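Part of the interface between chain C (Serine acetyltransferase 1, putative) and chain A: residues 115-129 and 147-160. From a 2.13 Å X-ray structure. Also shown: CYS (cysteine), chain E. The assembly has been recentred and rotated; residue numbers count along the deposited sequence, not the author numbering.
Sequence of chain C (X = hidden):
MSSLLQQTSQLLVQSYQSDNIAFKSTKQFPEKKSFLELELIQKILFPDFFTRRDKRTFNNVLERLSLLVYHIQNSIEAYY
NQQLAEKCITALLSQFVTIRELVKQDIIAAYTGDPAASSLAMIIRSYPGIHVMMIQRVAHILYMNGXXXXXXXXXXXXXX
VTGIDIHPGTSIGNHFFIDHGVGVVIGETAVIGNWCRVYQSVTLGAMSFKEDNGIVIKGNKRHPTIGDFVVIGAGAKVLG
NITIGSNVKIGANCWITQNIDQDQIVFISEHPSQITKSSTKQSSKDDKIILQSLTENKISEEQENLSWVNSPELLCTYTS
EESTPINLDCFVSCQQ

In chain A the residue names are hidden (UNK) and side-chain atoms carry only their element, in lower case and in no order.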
# COMPACT_ATOMS: atom_id res chain seq x y z
N PRO C 115 3.83 15.07 -16.31
CA PRO C 115 4.90 14.98 -17.33
C PRO C 115 5.43 13.57 -17.53
O PRO C 115 5.96 13.25 -18.60
CB PRO C 115 5.98 15.93 -16.79
CG PRO C 115 5.27 16.83 -15.81
CD PRO C 115 4.19 15.96 -15.20
N ALA C 116 5.30 12.70 -16.54
CA ALA C 116 5.77 11.33 -16.69
C ALA C 116 4.79 10.48 -17.48
O ALA C 116 5.12 9.34 -17.85
CB ALA C 116 6.01 10.70 -15.32
N ALA C 117 3.60 11.01 -17.74
CA ALA C 117 2.56 10.26 -18.45
C ALA C 117 2.84 10.42 -19.94
O ALA C 117 2.53 11.45 -20.53
CB ALA C 117 1.18 10.76 -18.06
N SER C 118 3.45 9.41 -20.55
CA SER C 118 3.88 9.54 -21.93
C SER C 118 2.81 9.14 -22.93
O SER C 118 2.86 9.58 -24.09
CB SER C 118 5.15 8.72 -22.19
OG SER C 118 5.14 7.48 -21.49
N SER C 119 1.82 8.35 -22.52
CA SER C 119 0.86 7.79 -23.48
C SER C 119 -0.37 7.31 -22.73
O SER C 119 -0.32 7.01 -21.53
CB SER C 119 1.48 6.64 -24.29
OG SER C 119 1.42 5.41 -23.58
N LEU C 120 -1.48 7.21 -23.45
CA LEU C 120 -2.70 6.73 -22.81
C LEU C 120 -2.56 5.25 -22.45
O LEU C 120 -3.05 4.83 -21.39
CB LEU C 120 -3.91 6.97 -23.72
CG LEU C 120 -4.22 8.42 -24.13
CD1 LEU C 120 -5.68 8.54 -24.56
CD2 LEU C 120 -3.89 9.41 -23.02
N ALA C 121 -1.88 4.47 -23.29
CA ALA C 121 -1.65 3.06 -22.98
C ALA C 121 -1.06 2.88 -21.58
O ALA C 121 -1.58 2.11 -20.77
CB ALA C 121 -0.70 2.43 -24.02
N MET C 122 0.02 3.61 -21.29
CA MET C 122 0.65 3.55 -19.98
C MET C 122 -0.33 3.93 -18.88
O MET C 122 -0.39 3.27 -17.83
CB MET C 122 1.88 4.47 -19.97
CG MET C 122 2.22 5.06 -18.60
SD MET C 122 3.56 6.29 -18.65
CE MET C 122 4.96 5.28 -19.14
N ILE C 123 -1.11 4.99 -19.10
CA ILE C 123 -2.04 5.46 -18.08
C ILE C 123 -3.11 4.41 -17.82
O ILE C 123 -3.45 4.11 -16.66
CB ILE C 123 -2.66 6.81 -18.49
CG1 ILE C 123 -1.58 7.89 -18.56
CG2 ILE C 123 -3.74 7.23 -17.49
CD1 ILE C 123 -2.08 9.21 -19.16
N ILE C 124 -3.66 3.83 -18.88
CA ILE C 124 -4.79 2.92 -18.76
C ILE C 124 -4.37 1.62 -18.09
O ILE C 124 -5.11 1.06 -17.26
CB ILE C 124 -5.40 2.67 -20.15
CG1 ILE C 124 -6.04 3.96 -20.67
CG2 ILE C 124 -6.40 1.52 -20.14
CD1 ILE C 124 -6.47 3.90 -22.16
N ARG C 125 -3.17 1.14 -18.39
CA ARG C 125 -2.74 -0.14 -17.86
C ARG C 125 -2.14 -0.03 -16.47
O ARG C 125 -2.23 -0.99 -15.70
CB ARG C 125 -1.74 -0.79 -18.83
CG ARG C 125 -2.45 -1.44 -20.01
CD ARG C 125 -1.51 -2.22 -20.91
NE ARG C 125 -0.77 -3.28 -20.23
CZ ARG C 125 -1.22 -4.51 -19.99
NH1 ARG C 125 -2.45 -4.87 -20.35
NH2 ARG C 125 -0.43 -5.38 -19.37
N SER C 126 -1.55 1.12 -16.11
CA SER C 126 -0.65 1.17 -14.96
C SER C 126 -0.91 2.28 -13.95
O SER C 126 -0.31 2.23 -12.87
CB SER C 126 0.80 1.29 -15.45
OG SER C 126 1.12 0.21 -16.29
N TYR C 127 -1.72 3.29 -14.25
CA TYR C 127 -1.89 4.38 -13.29
C TYR C 127 -2.85 3.96 -12.19
O TYR C 127 -4.01 3.63 -12.48
CB TYR C 127 -2.37 5.66 -13.97
CG TYR C 127 -1.19 6.52 -14.34
CD1 TYR C 127 -0.06 5.93 -14.91
CD2 TYR C 127 -1.17 7.88 -14.11
CE1 TYR C 127 1.05 6.67 -15.24
CE2 TYR C 127 -0.05 8.65 -14.45
CZ TYR C 127 1.05 8.03 -15.02
OH TYR C 127 2.17 8.73 -15.37
N PRO C 128 -2.41 3.91 -10.93
CA PRO C 128 -3.32 3.50 -9.85
C PRO C 128 -4.43 4.51 -9.57
O PRO C 128 -5.50 4.11 -9.09
CB PRO C 128 -2.39 3.34 -8.64
CG PRO C 128 -1.22 4.24 -8.97
CD PRO C 128 -1.04 4.16 -10.45
N GLY C 129 -4.19 5.79 -9.84
CA GLY C 129 -5.26 6.77 -9.69
C GLY C 129 -6.38 6.58 -10.69
O GLY C 129 -7.53 6.92 -10.42
N UNK A 147 12.94 1.66 -23.26
CA UNK A 147 11.59 1.17 -22.98
C UNK A 147 11.03 1.95 -21.80
O UNK A 147 11.28 1.62 -20.64
c UNK A 147 11.59 -0.32 -22.69
o UNK A 147 10.60 -1.53 -20.88
o UNK A 147 9.28 -0.22 -22.06
c UNK A 147 10.40 -0.74 -21.83
N UNK A 148 10.26 3.00 -22.08
CA UNK A 148 9.71 3.77 -20.98
C UNK A 148 8.37 3.22 -20.51
O UNK A 148 7.99 3.45 -19.36
c UNK A 148 10.98 5.80 -21.74
c UNK A 148 8.42 6.94 -22.82
c UNK A 148 9.61 5.26 -21.33
c UNK A 148 8.56 5.50 -22.42
N UNK A 149 7.67 2.46 -21.35
CA UNK A 149 6.33 2.00 -21.00
C UNK A 149 6.37 0.78 -20.09
O UNK A 149 5.74 0.77 -19.02
c UNK A 149 4.24 3.69 -23.20
c UNK A 149 5.48 2.81 -23.30
o UNK A 149 3.21 3.24 -22.65
c UNK A 149 5.53 1.69 -22.26
o UNK A 149 4.29 4.83 -23.70
N UNK A 150 7.08 -0.28 -20.49
CA UNK A 150 7.04 -1.49 -19.68
C UNK A 150 7.81 -1.31 -18.38
O UNK A 150 7.40 -1.84 -17.34
c UNK A 150 9.32 -5.17 -18.16
c UNK A 150 8.26 -5.85 -17.61
c UNK A 150 6.96 -5.54 -17.97
c UNK A 150 9.08 -4.18 -19.07
c UNK A 150 7.80 -3.85 -19.48
c UNK A 150 7.56 -2.71 -20.44
c UNK A 150 6.74 -4.53 -18.88
o UNK A 150 8.54 -6.85 -16.70
N UNK A 151 8.94 -0.58 -18.41
CA UNK A 151 9.66 -0.33 -17.16
C UNK A 151 8.78 0.40 -16.13
O UNK A 151 8.94 0.18 -14.93
o UNK A 151 10.65 1.75 -17.97
c UNK A 151 10.94 0.46 -17.45
N UNK A 152 7.84 1.22 -16.60
CA UNK A 152 6.93 1.91 -15.68
C UNK A 152 5.87 0.95 -15.15
O UNK A 152 5.59 0.93 -13.94
c UNK A 152 5.92 4.61 -14.39
n UNK A 152 3.57 6.80 -12.60
c UNK A 152 5.23 3.83 -15.52
n UNK A 152 4.98 5.17 -13.42
c UNK A 152 6.26 3.09 -16.39
c UNK A 152 4.42 6.37 -13.53
n UNK A 152 4.68 7.15 -14.57
N UNK A 153 5.26 0.17 -16.04
CA UNK A 153 4.35 -0.90 -15.62
C UNK A 153 5.00 -1.80 -14.58
O UNK A 153 4.41 -2.12 -13.55
o UNK A 153 3.13 -4.73 -17.83
c UNK A 153 2.79 -2.69 -16.60
o UNK A 153 1.80 -3.22 -18.72
c UNK A 153 2.55 -3.62 -17.80
c UNK A 153 3.92 -1.71 -16.85
N UNK A 154 6.25 -2.20 -14.84
CA UNK A 154 6.99 -3.01 -13.87
C UNK A 154 7.10 -2.31 -12.52
O UNK A 154 6.80 -2.90 -11.48
c UNK A 154 8.62 -5.48 -13.20
c UNK A 154 9.29 -4.15 -13.56
c UNK A 154 8.37 -3.33 -14.44
c UNK A 154 10.61 -4.38 -14.34
N UNK A 155 7.50 -1.03 -12.53
CA UNK A 155 7.57 -0.31 -11.26
C UNK A 155 6.20 -0.17 -10.60
O UNK A 155 6.12 -0.19 -9.36
s UNK A 155 10.61 -0.16 -10.73
c UNK A 155 8.20 1.07 -11.46
c UNK A 155 9.71 1.02 -11.74
c UNK A 155 10.46 0.50 -9.08
N UNK A 156 5.12 -0.02 -11.38
CA UNK A 156 3.81 0.08 -10.75
C UNK A 156 3.38 -1.24 -10.12
O UNK A 156 2.67 -1.24 -9.11
c UNK A 156 2.88 2.06 -12.13
c UNK A 156 2.74 0.57 -11.74
o UNK A 156 3.51 4.10 -11.04
o UNK A 156 2.22 2.72 -9.91
c UNK A 156 2.88 3.02 -10.94
N UNK A 157 3.81 -2.37 -10.69
CA UNK A 157 3.55 -3.66 -10.06
C UNK A 157 4.13 -3.72 -8.65
O UNK A 157 3.46 -4.13 -7.70
c UNK A 157 4.13 -4.81 -10.90
n UNK A 157 3.90 -5.86 -13.07
c UNK A 157 3.30 -5.12 -12.13
o UNK A 157 2.15 -4.71 -12.24
N UNK A 158 5.40 -3.33 -8.51
CA UNK A 158 6.05 -3.43 -7.20
C UNK A 158 5.50 -2.34 -6.26
O UNK A 158 5.39 -2.55 -5.05
c UNK A 158 7.59 -3.38 -7.35
c UNK A 158 7.87 -5.15 -5.55
c UNK A 158 8.30 -3.81 -6.06
c UNK A 158 8.10 -1.99 -7.78
N UNK A 159 5.13 -1.18 -6.82
CA UNK A 159 4.34 -0.16 -6.12
C UNK A 159 3.10 -0.75 -5.47
O UNK A 159 2.81 -0.51 -4.30
c UNK A 159 3.92 0.93 -7.12
n UNK A 159 2.75 3.85 -5.20
c UNK A 159 3.36 2.17 -6.48
n UNK A 159 2.62 3.09 -7.20
c UNK A 159 2.26 4.09 -6.41
c UNK A 159 3.44 2.66 -5.22
N UNK A 160 2.32 -1.52 -6.25
CA UNK A 160 1.07 -2.06 -5.73
C UNK A 160 1.31 -3.00 -4.56
O UNK A 160 0.47 -3.09 -3.65
c UNK A 160 0.32 -2.76 -6.87
o UNK A 160 -0.50 -3.78 -6.35
N CYS E . 4.57 12.61 -11.62
CA CYS E . 4.92 14.05 -11.56
C CYS E . 6.18 14.32 -12.40
O CYS E . 6.70 13.36 -12.96
CB CYS E . 5.12 14.53 -10.12
SG CYS E . 6.44 13.67 -9.23
OXT CYS E . 6.60 15.44 -12.48
O HOH W 1 6.74 7.45 -17.02

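Position 147 carries two carbons, the second bearing two oxygens: an acid too short to be glutamate. One oxygen lies 2.7 Å from N of position 150, and the side chain makes no contact with this stretch of chain C. This is D147(A), the N-cap of the helix that follows.

Position 148 has four carbons forked at the first, one arm two carbons long, and the end carbon of that arm lies 3.6 Å from OG of S118(C); this is I148(A).

Position 149 has three carbons, the third with two oxygens. These oxygens sit 3.0 and 2.9 Å from OG of S119(C), whose single proton can serve either, and the first of them also comes within 3.2 Å of CB of M122(C). This is E149(A).

Position 150, one carbon and a six-membered carbon ring bearing oxygen, has a CA-to-CB bond that points away from the stretch of chain C: Y150(A). At position 151, one carbon and one oxygen, without contact to this stretch of chain C, make S151(A); its OG donates to O of D147(A) at 2.7 Å, inside its own chain.

Position 152 is three carbons, a nitrogen, then a carbon carrying two more nitrogens. This planar end presents a face to CE1 of Y127(C), and one end nitrogen makes a weak hydrogen bond to OH of Y127(C) at 3.1 Å. A water links the same nitrogen to O of A116(C). This is R152(A).

Position 153 again has three carbons ending in two oxygens. One oxygen takes NE of R125(C) at 3.0 Å and NH2 of R125(C) at 3.2 Å, a salt bridge met at the guanidinium edge. This is E153(A).

Position 154 has four carbons forked at the second: L154(A). Position 155 is two carbons, a sulfur and a carbon, unbranched: M155(A). Neither makes contact with this stretch of chain C.

Position 156 repeats the three-carbon acid, its second carbon packing 3.3 Å from O of S126(C): E156(A). Its OE2 accepts from NE of R152(A) at 3.0 Å, bracing that arginine.

Position 157 has two carbons, the second with oxygen and nitrogen beyond it, which suits N157(A) (asparagine and aspartate look alike but for that nitrogen). Position 158 has four carbons forked at the first, one arm two carbons long: I158(A). Neither makes contact with this stretch of chain C.

Position 159 has one carbon, then a five-membered ring with two nitrogens, one ring carbon 4.3 Å from CG of P128(C): H159(A). Its ND1 donates to OE1 of E156(A) at 2.8 Å. Position 160, one carbon and one oxygen without contact to this stretch of chain C, closes the stretch as S160(A).

The rule is two nearly parallel helices, axes 17° apart, in four-residue register: the CA atoms of M122(C) and E149(A) are 6.0 Å apart, and those of S126(C) and E153(A) 5.5 Å, one turn further on. Polar side chains do much of the work, with M122(C) packing its CE 3.7 Å from CB of R152(A).

Chain A 147-160: DIEYSRELMENIHS
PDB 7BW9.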